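Local coordinates for aldehyde dehydrogenase family protein (Pseudomonas syringae pv. tomato, PDB 5IUV) that probably oxidises indole-3-acetaldehyde to the auxin indole-3-acetic acid with NAD+ as cofactor, as an aldehyde dehydrogenase contributing to virulence of the bacterium, at residues A[88-93]-A[205-210]; A[276-281]-A[311-316]; A[58-63]-A[232-237]. All coordinates share one frame; numbering follows the deposited sequence.

Contacts 1 and 3 lie on the same side of the chain's centre, and contact 2 lies on the opposite side. The centres of contacts 1 and 3 are about 25 Å apart, with nearest atoms about 12 Å apart. Contact 1 packs helix 80-96 on helix 198-210. Contact 3 sets helix 56-72, the preceding helix in the chain, against the loop between helix 224-232 and strand 239-243 of the NAD-binding sheet. Contact 2 belongs to the second sheet, its centre about 48 Å from that of contact 1 and about 53 Å from that of contact 3. In contact 3 the side chain of Ala59 is about 11 Å from bound NAD. Contacts 1 and 2 are remote from the known cofactor and substrate sites.

Contact 1 (A[88-93]-A[205-210]); sequences IRFAGL and QLAIEA
Arg89 grips the carbonyl oxygen of Ala210 side-on with two nitrogens. NE and NH2 each donate to Ala210 O at 3.0 Å. The oxygen lies at the guanidinium edge, in its plane. The bend of the Arg89 chain at chi3 (-57°) turns this edge to the carbonyl. A water accepts a weak bond from Arg89 NE and donates to Glu209 O. Beside this polar end, the methyl of Ala210 sits against the backbone of the other helix, with CB 3.5 Å from Phe90 CA. With CG anti to its backbone N (chi1 -169°), Phe90 sends its ring toward helix 198-210. One face lies over Ala207, whose CA is 4.0 Å from the ring centroid in a CH-pi contact. Leu93 CD1 reaches the backbone, 3.4 Å from Leu206 O. The aliphatic part of Glu209 runs obliquely across Leu93. Further out, Leu128 of helix 113-134 touches Phe90, and Asn97 ND2 bonds to Leu93 O. The axes of segments 88-93 and 205-210 approach to 8.6 Å, with 134° between their N-to-C directions. This is helix-helix packing within the NAD-binding domain of the aldehyde dehydrogenase fold, where helix 198-210 follows strand 187-191 of the Rossmann-like sheet.

Contact 2 (A[276-281]-A[311-316]); sequences VFADAP and ERSIKD
This contact ties together the C-terminal ends of two neighbouring parallel strands, 273-276 and 307-311, of a mixed sheet: Ala278, in the turn after the first, meets Glu311, the last residue of the second. The backbone pairing closes with Glu311 N donating to Val276 O at 3.0 Å, nearly straight at 171°. Glu311 then takes over with its side chain. Its OE1 accepts from Ala278 N at 2.7 Å, with the N-H aimed almost straight at the oxygen but coming from above the carboxylate plane. CG of Glu311 is anti to the backbone N (chi1 -170°), and the extended chain carries the carboxylate across to the turn. A water also donates to OE1 and accepts from Asp279 N, linking the carboxylate to the next amide. The type I beta turn from Phe277 to Ala280 begins the beta-alpha-beta crossover from strand 273-276 through helix 283-295 to the parallel strand 307-311, in the catalytic domain of the aldehyde dehydrogenase fold. OE1 also lies at the edge of the Phe277 ring, 3.4 Å from CD1, with ring and carboxylate planes nearly perpendicular at 88°. Phe412 of strand 406-412 meets the Phe277 ring edge-to-face. Ile314 supplies the apolar part and packs on the turn: CG2 is 3.7 Å from Ala278 CB. Its CD1 meets Val276 CG1 at 3.9 Å, the two side chains crossing at about a right angle.

Contact 3 (A[58-63]-A[232-237]); sequences DAQRAV and ALHMDV
His234 NE2 donates to Gln60 OE1 at 2.8 Å, a hydrogen bond from the loop after helix 224-232 to helix 56-72. The bond is bent, with an N-H...O angle of 140°. The donor stands above the carbonyl plane of the amide, and the oxygen is tilted 25° out of the imidazole plane. Gln60 has CG anti to the backbone N, and a bend at chi2 (62°) brings its amide to the ring. Its other end, NE2, bonds to Glu64 OE2 on the same helix, so both ends of the amide are engaged. The ring of His234 is also held from its own side. ND1 accepts from the backbone N of Asp236 at 3.0 Å, close to the ring plane. With both ring nitrogens used, the rotation of the imidazole is fixed, and a proton on NE2 fits this pattern. His234 opens a type I beta turn that ends at Val237. The turn lies in the connection from helix 224-232 to strand 239-243 of the Rossmann-like NAD-binding domain, and helix 56-72 packs beside it. Val63 supplies the apolar part. Its CG1 lies over one face of the imidazole, 3.6 Å from His234 CE1 and in a CH-pi contact with the ring. Its CG2 meets Val237 CG2 at 3.7 Å, the two side chains crossing at about a right angle. CG1 also approaches Asp236 CB at 4.1 Å, while the carboxylate of Asp236 forms a salt bridge with Arg67, further along the same helix as Val63. Leu231 of helix 224-232 touches both Val63 and Ala59.

Contact 1 (A[88-93]-A[205-210])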
loop_
_atom_site.group_PDB
_atom_site.type_symbol
_atom_site.label_atom_id
_atom_site.label_comp_id
_atom_site.label_asym_id
_atom_site.label_seq_id
_atom_site.Cartn_x
_atom_site.Cartn_y
_atom_site.Cartn_z
ATOM N N ILE A 88 -21.841 4.936 9.845
ATOM C CA ILE A 88 -22.783 5.003 8.735
ATOM C C ILE A 88 -24.188 5.394 9.225
ATOM O O ILE A 88 -24.864 6.199 8.581
ATOM C CB ILE A 88 -22.801 3.663 7.961
ATOM C CG1 ILE A 88 -21.435 3.444 7.299
ATOM C CG2 ILE A 88 -23.902 3.641 6.910
ATOM C CD1 ILE A 88 -21.212 2.020 6.739
ATOM N N ARG A 89 -24.614 4.866 10.374
ATOM C CA ARG A 89 -25.880 5.305 10.981
ATOM C C ARG A 89 -25.831 6.783 11.372
ATOM O O ARG A 89 -26.822 7.498 11.233
ATOM C CB ARG A 89 -26.228 4.462 12.216
ATOM C CG ARG A 89 -26.708 3.047 11.899
ATOM C CD ARG A 89 -27.377 2.401 13.116
ATOM N NE ARG A 89 -26.493 2.366 14.282
ATOM C CZ ARG A 89 -25.627 1.389 14.532
ATOM N NH1 ARG A 89 -25.522 0.362 13.697
ATOM N NH2 ARG A 89 -24.867 1.432 15.619
ATOM N N PHE A 90 -24.677 7.225 11.866
ATOM C CA PHE A 90 -24.458 8.627 12.234
ATOM C C PHE A 90 -24.670 9.498 10.998
ATOM O O PHE A 90 -25.410 10.487 11.034
ATOM C CB PHE A 90 -23.044 8.799 12.814
ATOM C CG PHE A 90 -22.777 10.150 13.475
ATOM C CD1 PHE A 90 -23.772 11.108 13.612
ATOM C CD2 PHE A 90 -21.502 10.446 13.949
ATOM C CE1 PHE A 90 -23.500 12.345 14.222
ATOM C CE2 PHE A 90 -21.221 11.673 14.562
ATOM C CZ PHE A 90 -22.224 12.622 14.693
ATOM N N ALA A 91 -24.033 9.111 9.895
ATOM C CA ALA A 91 -24.204 9.834 8.646
ATOM C C ALA A 91 -25.672 9.810 8.228
ATOM O O ALA A 91 -26.221 10.821 7.783
ATOM C CB ALA A 91 -23.327 9.244 7.560
ATOM N N GLY A 92 -26.308 8.651 8.381
ATOM C CA GLY A 92 -27.714 8.501 8.043
ATOM C C GLY A 92 -28.639 9.433 8.811
ATOM O O GLY A 92 -29.664 9.888 8.280
ATOM N N LEU A 93 -28.292 9.718 10.064
ATOM C CA LEU A 93 -29.112 10.597 10.886
ATOM C C LEU A 93 -28.933 12.061 10.490
ATOM O O LEU A 93 -29.840 12.866 10.667
ATOM C CB LEU A 93 -28.797 10.404 12.372
ATOM C CG LEU A 93 -29.344 9.102 12.966
ATOM C CD1 LEU A 93 -28.834 8.888 14.388
ATOM C CD2 LEU A 93 -30.867 9.092 12.932
ATOM N N GLN A 205 -26.387 15.121 19.925
ATOM C CA GLN A 205 -27.506 14.235 20.227
ATOM C C GLN A 205 -27.643 13.114 19.202
ATOM O O GLN A 205 -27.934 11.963 19.546
ATOM C CB GLN A 205 -28.803 15.038 20.293
ATOM C CG GLN A 205 -30.057 14.196 20.176
ATOM C CD GLN A 205 -30.392 13.489 21.467
ATOM O OE1 GLN A 205 -30.263 12.266 21.576
ATOM N NE2 GLN A 205 -30.837 14.257 22.459
ATOM N N LEU A 206 -27.454 13.460 17.934
ATOM C CA LEU A 206 -27.542 12.478 16.867
ATOM C C LEU A 206 -26.455 11.415 17.009
ATOM O O LEU A 206 -26.687 10.243 16.705
ATOM C CB LEU A 206 -27.448 13.155 15.500
ATOM C CG LEU A 206 -28.565 14.142 15.164
ATOM C CD1 LEU A 206 -28.397 14.663 13.734
ATOM C CD2 LEU A 206 -29.940 13.495 15.354
ATOM N N ALA A 207 -25.276 11.820 17.479
ATOM C CA ALA A 207 -24.180 10.873 17.676
ATOM C C ALA A 207 -24.588 9.786 18.672
ATOM O O ALA A 207 -24.377 8.599 18.429
ATOM C CB ALA A 207 -22.925 11.594 18.148
ATOM N N ILE A 208 -25.196 10.198 19.778
ATOM C CA ILE A 208 -25.698 9.253 20.773
ATOM C C ILE A 208 -26.767 8.334 20.176
ATOM O O ILE A 208 -26.756 7.119 20.394
ATOM C CB ILE A 208 -26.278 9.994 22.003
ATOM C CG1 ILE A 208 -25.163 10.732 22.740
ATOM C CG2 ILE A 208 -26.962 9.019 22.955
ATOM C CD1 ILE A 208 -24.058 9.817 23.255
ATOM N N GLU A 209 -27.684 8.912 19.408
ATOM C CA GLU A 209 -28.742 8.120 18.793
ATOM C C GLU A 209 -28.166 7.092 17.806
ATOM O O GLU A 209 -28.694 5.993 17.676
ATOM C CB GLU A 209 -29.766 9.023 18.095
ATOM C CG GLU A 209 -30.969 8.260 17.556
ATOM C CD GLU A 209 -31.937 9.137 16.780
ATOM O OE1 GLU A 209 -31.769 10.382 16.777
ATOM O OE2 GLU A 209 -32.869 8.567 16.172
ATOM N N ALA A 210 -27.071 7.435 17.136
ATOM C CA ALA A 210 -26.436 6.494 16.206
ATOM C C ALA A 210 -25.728 5.342 16.931
ATOM O O ALA A 210 -25.488 4.286 16.344
ATOM C CB ALA A 210 -25.451 7.223 15.301
HETATM O O HOH W 1 -28.790 4.010 15.763
#

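Contact 2 (A[276-281]-A[311-316])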
loop_
_atom_site.group_PDB
_atom_site.type_symbol
_atom_site.label_atom_id
_atom_site.label_comp_id
_atom_site.label_asym_id
_atom_site.label_seq_id
_atom_site.Cartn_x
_atom_site.Cartn_y
_atom_site.Cartn_z
ATOM N N VAL A 276 -5.332 30.648 -16.094
ATOM C CA VAL A 276 -6.036 30.384 -17.336
ATOM C C VAL A 276 -5.133 30.678 -18.526
ATOM O O VAL A 276 -4.786 31.832 -18.789
ATOM C CB VAL A 276 -7.324 31.222 -17.440
ATOM C CG1 VAL A 276 -8.090 30.866 -18.706
ATOM C CG2 VAL A 276 -8.194 31.007 -16.204
ATOM N N PHE A 277 -4.742 29.623 -19.231
ATOM C CA PHE A 277 -3.903 29.754 -20.417
ATOM C C PHE A 277 -4.750 30.006 -21.649
ATOM O O PHE A 277 -5.926 29.643 -21.690
ATOM C CB PHE A 277 -3.054 28.502 -20.629
ATOM C CG PHE A 277 -1.878 28.402 -19.710
ATOM C CD1 PHE A 277 -0.700 29.081 -19.990
ATOM C CD2 PHE A 277 -1.937 27.614 -18.572
ATOM C CE1 PHE A 277 0.392 28.981 -19.147
ATOM C CE2 PHE A 277 -0.847 27.508 -17.728
ATOM C CZ PHE A 277 0.318 28.195 -18.015
ATOM N N ALA A 278 -4.136 30.620 -22.656
ATOM C CA ALA A 278 -4.809 30.926 -23.909
ATOM C C ALA A 278 -5.383 29.671 -24.559
ATOM O O ALA A 278 -6.404 29.737 -25.241
ATOM C CB ALA A 278 -3.847 31.628 -24.869
ATOM N N ASP A 279 -4.736 28.530 -24.354
ATOM C CA ASP A 279 -5.204 27.301 -24.993
ATOM C C ASP A 279 -6.071 26.432 -24.078
ATOM O O ASP A 279 -6.124 25.216 -24.249
ATOM C CB ASP A 279 -4.016 26.488 -25.521
ATOM C CG ASP A 279 -3.162 25.883 -24.416
ATOM O OD1 ASP A 279 -3.268 26.296 -23.244
ATOM O OD2 ASP A 279 -2.357 24.986 -24.734
ATOM N N ALA A 280 -6.743 27.050 -23.109
ATOM C CA ALA A 280 -7.769 26.352 -22.333
ATOM C C ALA A 280 -8.782 25.720 -23.282
ATOM O O ALA A 280 -9.169 26.341 -24.270
ATOM C CB ALA A 280 -8.473 27.312 -21.366
ATOM N N PRO A 281 -9.211 24.482 -22.991
ATOM C CA PRO A 281 -10.116 23.776 -23.912
ATOM C C PRO A 281 -11.487 24.443 -24.042
ATOM O O PRO A 281 -12.098 24.390 -25.106
ATOM C CB PRO A 281 -10.247 22.379 -23.285
ATOM C CG PRO A 281 -9.837 22.540 -21.869
ATOM C CD PRO A 281 -8.813 23.642 -21.848
ATOM N N GLU A 311 -3.482 34.500 -19.150
ATOM C CA GLU A 311 -2.503 34.743 -20.204
ATOM C C GLU A 311 -2.923 35.999 -20.963
ATOM O O GLU A 311 -4.087 36.145 -21.344
ATOM C CB GLU A 311 -2.386 33.539 -21.144
ATOM C CG GLU A 311 -1.220 33.634 -22.123
ATOM C CD GLU A 311 -0.859 32.298 -22.755
ATOM O OE1 GLU A 311 -1.491 31.272 -22.416
ATOM O OE2 GLU A 311 0.063 32.278 -23.596
ATOM N N ARG A 312 -1.978 36.911 -21.160
ATOM C CA ARG A 312 -2.317 38.261 -21.605
ATOM C C ARG A 312 -3.065 38.285 -22.943
ATOM O O ARG A 312 -3.960 39.102 -23.133
ATOM C CB ARG A 312 -1.054 39.119 -21.690
ATOM C CG ARG A 312 -1.336 40.593 -21.954
ATOM C CD ARG A 312 -0.175 41.471 -21.521
ATOM N NE ARG A 312 0.077 41.368 -20.086
ATOM C CZ ARG A 312 1.212 40.917 -19.561
ATOM N NH1 ARG A 312 2.207 40.546 -20.356
ATOM N NH2 ARG A 312 1.354 40.847 -18.239
ATOM N N SER A 313 -2.725 37.365 -23.840
ATOM C CA SER A 313 -3.306 37.342 -25.179
ATOM C C SER A 313 -4.813 37.034 -25.210
ATOM O O SER A 313 -5.463 37.267 -26.226
ATOM C CB SER A 313 -2.559 36.331 -26.056
ATOM O OG SER A 313 -2.599 35.033 -25.489
ATOM N N ILE A 314 -5.369 36.506 -24.119
ATOM C CA ILE A 314 -6.814 36.268 -24.066
ATOM C C ILE A 314 -7.519 37.148 -23.033
ATOM O O ILE A 314 -8.737 37.062 -22.859
ATOM C CB ILE A 314 -7.154 34.790 -23.746
ATOM C CG1 ILE A 314 -6.518 34.361 -22.423
ATOM C CG2 ILE A 314 -6.726 33.881 -24.890
ATOM C CD1 ILE A 314 -7.274 33.255 -21.711
ATOM N N LYS A 315 -6.750 37.989 -22.354
ATOM C CA LYS A 315 -7.270 38.802 -21.259
ATOM C C LYS A 315 -8.438 39.699 -21.683
ATOM O O LYS A 315 -9.460 39.763 -20.995
ATOM C CB LYS A 315 -6.137 39.638 -20.667
ATOM C CG LYS A 315 -6.576 40.907 -19.972
ATOM C CD LYS A 315 -7.126 40.633 -18.596
ATOM C CE LYS A 315 -6.977 41.863 -17.721
ATOM N NZ LYS A 315 -7.646 43.061 -18.305
ATOM N N ASP A 316 -8.295 40.379 -22.819
ATOM C CA ASP A 316 -9.324 41.309 -23.276
ATOM C C ASP A 316 -10.630 40.608 -23.642
ATOM O O ASP A 316 -11.708 41.187 -23.521
ATOM C CB ASP A 316 -8.817 42.123 -24.472
ATOM C CG ASP A 316 -7.803 43.177 -24.072
ATOM O OD1 ASP A 316 -7.786 43.567 -22.886
ATOM O OD2 ASP A 316 -7.027 43.620 -24.946
HETATM O O HOH W 2 -1.520 28.977 -23.955
#

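Contact 3 (A[58-63]-A[232-237])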
loop_
_atom_site.group_PDB
_atom_site.type_symbol
_atom_site.label_atom_id
_atom_site.label_comp_id
_atom_site.label_asym_id
_atom_site.label_seq_id
_atom_site.Cartn_x
_atom_site.Cartn_y
_atom_site.Cartn_z
ATOM N N ASP A 58 -14.858 23.857 31.818
ATOM C CA ASP A 58 -15.645 22.979 30.969
ATOM C C ASP A 58 -14.745 22.111 30.089
ATOM O O ASP A 58 -15.060 20.943 29.841
ATOM C CB ASP A 58 -16.616 23.801 30.122
ATOM C CG ASP A 58 -17.457 24.739 30.968
ATOM O OD1 ASP A 58 -18.328 24.246 31.719
ATOM O OD2 ASP A 58 -17.233 25.966 30.902
ATOM N N ALA A 59 -13.633 22.682 29.629
ATOM C CA ALA A 59 -12.620 21.914 28.917
ATOM C C ALA A 59 -12.119 20.771 29.793
ATOM O O ALA A 59 -11.993 19.640 29.336
ATOM C CB ALA A 59 -11.456 22.806 28.493
ATOM N N GLN A 60 -11.833 21.076 31.055
ATOM C CA GLN A 60 -11.385 20.058 31.997
ATOM C C GLN A 60 -12.395 18.924 32.144
ATOM O O GLN A 60 -12.025 17.750 32.100
ATOM C CB GLN A 60 -11.106 20.678 33.365
ATOM C CG GLN A 60 -10.671 19.664 34.418
ATOM C CD GLN A 60 -9.356 18.967 34.066
ATOM O OE1 GLN A 60 -8.452 19.562 33.476
ATOM N NE2 GLN A 60 -9.247 17.701 34.443
ATOM N N ARG A 61 -13.671 19.264 32.319
ATOM C CA ARG A 61 -14.674 18.227 32.497
ATOM C C ARG A 61 -14.857 17.416 31.218
ATOM O O ARG A 61 -15.035 16.203 31.272
ATOM C CB ARG A 61 -16.020 18.813 32.940
ATOM C CG ARG A 61 -17.033 17.734 33.307
ATOM C CD ARG A 61 -18.120 18.233 34.259
ATOM N NE ARG A 61 -19.101 19.111 33.625
ATOM C CZ ARG A 61 -20.210 18.681 33.028
ATOM N NH1 ARG A 61 -20.472 17.379 32.966
ATOM N NH2 ARG A 61 -21.059 19.550 32.489
ATOM N N ALA A 62 -14.809 18.083 30.069
ATOM C CA ALA A 62 -15.002 17.380 28.802
ATOM C C ALA A 62 -13.843 16.417 28.530
ATOM O O ALA A 62 -14.045 15.312 28.013
ATOM C CB ALA A 62 -15.152 18.373 27.659
ATOM N N VAL A 63 -12.629 16.839 28.877
ATOM C CA VAL A 63 -11.454 16.020 28.607
ATOM C C VAL A 63 -11.406 14.830 29.569
ATOM O O VAL A 63 -11.060 13.716 29.167
ATOM C CB VAL A 63 -10.152 16.848 28.697
ATOM C CG1 VAL A 63 -8.928 15.936 28.657
ATOM C CG2 VAL A 63 -10.092 17.869 27.554
ATOM N N ALA A 232 -6.329 23.638 23.709
ATOM C CA ALA A 232 -5.009 23.592 23.081
ATOM C C ALA A 232 -3.873 23.536 24.106
ATOM O O ALA A 232 -2.793 23.005 23.825
ATOM C CB ALA A 232 -4.827 24.783 22.166
ATOM N N LEU A 233 -4.116 24.075 25.293
ATOM C CA LEU A 233 -3.123 24.035 26.366
ATOM C C LEU A 233 -3.311 22.853 27.318
ATOM O O LEU A 233 -2.540 22.693 28.265
ATOM C CB LEU A 233 -3.166 25.333 27.178
ATOM C CG LEU A 233 -2.574 26.585 26.541
ATOM C CD1 LEU A 233 -3.012 27.827 27.311
ATOM C CD2 LEU A 233 -1.056 26.474 26.517
ATOM N N HIS A 234 -4.333 22.036 27.090
ATOM C CA HIS A 234 -4.653 20.991 28.067
ATOM C C HIS A 234 -3.589 19.896 28.098
ATOM O O HIS A 234 -3.150 19.422 27.056
ATOM C CB HIS A 234 -6.025 20.372 27.795
ATOM C CG HIS A 234 -6.628 19.726 29.004
ATOM N ND1 HIS A 234 -6.219 18.496 29.471
ATOM C CD2 HIS A 234 -7.586 20.154 29.859
ATOM C CE1 HIS A 234 -6.909 18.187 30.556
ATOM N NE2 HIS A 234 -7.747 19.176 30.811
ATOM N N MET A 235 -3.190 19.492 29.302
ATOM C CA MET A 235 -2.098 18.539 29.465
ATOM C C MET A 235 -2.508 17.086 29.205
ATOM O O MET A 235 -1.656 16.200 29.187
ATOM C CB MET A 235 -1.494 18.660 30.872
ATOM C CG MET A 235 -0.845 20.014 31.141
ATOM S SD MET A 235 0.565 20.282 30.049
ATOM C CE MET A 235 1.728 19.105 30.733
ATOM N N ASP A 236 -3.795 16.833 29.006
ATOM C CA ASP A 236 -4.233 15.465 28.731
ATOM C C ASP A 236 -4.969 15.349 27.393
ATOM O O ASP A 236 -5.678 14.376 27.142
ATOM C CB ASP A 236 -5.113 14.943 29.878
ATOM C CG ASP A 236 -5.273 13.424 29.851
ATOM O OD1 ASP A 236 -4.265 12.724 29.631
ATOM O OD2 ASP A 236 -6.408 12.930 30.034
ATOM N N VAL A 237 -4.801 16.350 26.537
ATOM C CA VAL A 237 -5.251 16.244 25.151
ATOM C C VAL A 237 -4.064 15.774 24.317
ATOM O O VAL A 237 -2.987 16.374 24.379
ATOM C CB VAL A 237 -5.798 17.591 24.616
ATOM C CG1 VAL A 237 -5.990 17.547 23.102
ATOM C CG2 VAL A 237 -7.109 17.956 25.309
#